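Side-chain contact in integrase (Bovine immunodeficiency virus, PDB 3KKS), which probably catalyses the insertion of viral DNA into the host genome, this part being the catalytic core domain, with an RNase H-like fold: residues A[103-108]-A[124-129]. Numbering follows the deposited sequence.
Sequences KDRLAA and LVSLNK
Ser126 and Arg105 show how a partly exposed arginine can join two helices through one edge of its guanidinium group while a hydrocarbon packs on a face. On helix 116-129, the side chain of Ser126 leaves the backbone toward helix 89-109, and with chi1 at 171° its OG, anti to the backbone N, accepts a hydrogen bond from Arg105 NE at 2.7 Å. The serine oxygen lies almost exactly in the guanidinium plane, although the N-H...O angle of 142° leaves the bond noticeably bent. A water extends this edge: it accepts from Arg105 NH2 at 2.9 Å, donates to the carbonyl Ser126 O at 2.7 Å and is hydrogen-bonded to Ser126 OG at 3.0 Å. One residue on, Leu127 lays CD2 over the centre of one guanidinium face, 3.8 Å above the plane, and the same methyl reaches Arg105 CG at 3.7 Å. A bend at chi2 (-63°) folds the arginine chain around this methyl. Beyond the pair, Leu127 also rests on Asp101 and Leu102, and Arg105 touches Ala123, within a longer helix-helix interface. Hydrogen bonds to the serine oxygen and the water, both near the guanidinium plane, hold its rotation; these neutral partners probably help to solvate its charge.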
loop_
_atom_site.group_PDB
_atom_site.type_symbol
_atom_site.label_atom_id
_atom_site.label_comp_id
_atom_site.label_asym_id
_atom_site.label_seq_id
_atom_site.Cartn_x
_atom_site.Cartn_y
_atom_site.Cartn_z
ATOM N N LYS A 103 4.526 -2.835 -10.777
ATOM C CA LYS A 103 4.497 -3.928 -11.728
ATOM C C LYS A 103 5.732 -3.895 -12.627
ATOM O O LYS A 103 6.229 -4.940 -13.029
ATOM C CB LYS A 103 3.207 -3.866 -12.546
ATOM C CG LYS A 103 1.966 -4.135 -11.698
ATOM C CD LYS A 103 0.677 -3.970 -12.490
ATOM C CE LYS A 103 -0.549 -4.257 -11.628
ATOM N NZ LYS A 103 -0.553 -5.658 -11.127
ATOM N N ASP A 104 6.242 -2.701 -12.914
ATOM C CA ASP A 104 7.442 -2.565 -13.737
ATOM C C ASP A 104 8.658 -3.091 -12.965
ATOM O O ASP A 104 9.500 -3.790 -13.523
ATOM C CB ASP A 104 7.664 -1.094 -14.125
ATOM C CG ASP A 104 6.596 -0.572 -15.080
ATOM O OD1 ASP A 104 6.466 0.669 -15.225
ATOM O OD2 ASP A 104 5.894 -1.407 -15.693
ATOM N N ARG A 105 8.744 -2.761 -11.677
ATOM C CA ARG A 105 9.867 -3.213 -10.856
ATOM C C ARG A 105 9.800 -4.726 -10.665
ATOM O O ARG A 105 10.822 -5.415 -10.675
ATOM C CB ARG A 105 9.846 -2.528 -9.491
ATOM C CG ARG A 105 10.005 -1.010 -9.540
ATOM C CD ARG A 105 11.360 -0.597 -10.105
ATOM N NE ARG A 105 11.577 0.843 -9.967
ATOM C CZ ARG A 105 11.039 1.764 -10.760
ATOM N NH1 ARG A 105 10.253 1.396 -11.759
ATOM N NH2 ARG A 105 11.276 3.055 -10.543
ATOM N N LEU A 106 8.587 -5.231 -10.490
ATOM C CA LEU A 106 8.357 -6.658 -10.315
ATOM C C LEU A 106 8.859 -7.388 -11.554
ATOM O O LEU A 106 9.568 -8.388 -11.455
ATOM C CB LEU A 106 6.860 -6.916 -10.114
ATOM C CG LEU A 106 6.357 -7.635 -8.851
ATOM C CD1 LEU A 106 7.327 -7.464 -7.695
ATOM C CD2 LEU A 106 4.986 -7.099 -8.482
ATOM N N ALA A 107 8.508 -6.879 -12.726
ATOM C CA ALA A 107 8.950 -7.507 -13.963
ATOM C C ALA A 107 10.468 -7.561 -14.012
ATOM O O ALA A 107 11.046 -8.498 -14.554
ATOM C CB ALA A 107 8.425 -6.738 -15.162
ATOM N N ALA A 108 11.123 -6.557 -13.445
ATOM C CA ALA A 108 12.574 -6.535 -13.465
ATOM C C ALA A 108 13.221 -7.486 -12.467
ATOM O O ALA A 108 14.088 -8.278 -12.831
ATOM C CB ALA A 108 13.074 -5.115 -13.227
ATOM N N LEU A 124 9.840 -2.725 -3.828
ATOM C CA LEU A 124 9.374 -1.683 -2.913
ATOM C C LEU A 124 10.505 -0.758 -2.478
ATOM O O LEU A 124 10.312 0.441 -2.324
ATOM C CB LEU A 124 8.713 -2.315 -1.681
ATOM C CG LEU A 124 7.397 -3.038 -1.994
ATOM C CD1 LEU A 124 6.994 -3.954 -0.846
ATOM C CD2 LEU A 124 6.314 -1.994 -2.262
ATOM N N VAL A 125 11.679 -1.333 -2.257
ATOM C CA VAL A 125 12.853 -0.573 -1.869
ATOM C C VAL A 125 13.193 0.412 -2.993
ATOM O O VAL A 125 13.569 1.561 -2.749
ATOM C CB VAL A 125 14.041 -1.518 -1.662
ATOM C CG1 VAL A 125 15.340 -0.737 -1.638
ATOM C CG2 VAL A 125 13.851 -2.289 -0.371
ATOM N N SER A 126 13.064 -0.077 -4.222
ATOM C CA SER A 126 13.334 0.697 -5.423
ATOM C C SER A 126 12.383 1.884 -5.534
ATOM O O SER A 126 12.807 3.016 -5.770
ATOM C CB SER A 126 13.176 -0.208 -6.659
ATOM O OG SER A 126 13.235 0.532 -7.868
ATOM N N LEU A 127 11.094 1.615 -5.375
ATOM C CA LEU A 127 10.072 2.650 -5.464
ATOM C C LEU A 127 10.157 3.677 -4.360
ATOM O O LEU A 127 10.009 4.874 -4.598
ATOM C CB LEU A 127 8.675 2.025 -5.425
ATOM C CG LEU A 127 8.305 1.082 -6.574
ATOM C CD1 LEU A 127 6.916 0.539 -6.352
ATOM C CD2 LEU A 127 8.377 1.832 -7.894
ATOM N N ASN A 128 10.404 3.207 -3.145
ATOM C CA ASN A 128 10.444 4.083 -1.993
ATOM C C ASN A 128 11.751 4.758 -1.646
ATOM O O ASN A 128 11.749 5.867 -1.106
ATOM C CB ASN A 128 9.956 3.319 -0.769
ATOM C CG ASN A 128 8.537 2.826 -0.928
ATOM O OD1 ASN A 128 7.739 3.443 -1.629
ATOM N ND2 ASN A 128 8.206 1.726 -0.262
ATOM N N LYS A 129 12.861 4.103 -1.962
ATOM C CA LYS A 129 14.163 4.630 -1.603
ATOM C C LYS A 129 15.154 4.875 -2.732
ATOM O O LYS A 129 16.202 5.468 -2.497
ATOM C CB LYS A 129 14.821 3.684 -0.603
ATOM C CG LYS A 129 14.012 3.413 0.652
ATOM C CD LYS A 129 14.731 2.394 1.525
ATOM C CE LYS A 129 14.187 2.384 2.935
ATOM N NZ LYS A 129 14.938 1.403 3.763
HETATM O O HOH W 1 13.173 3.482 -8.442
#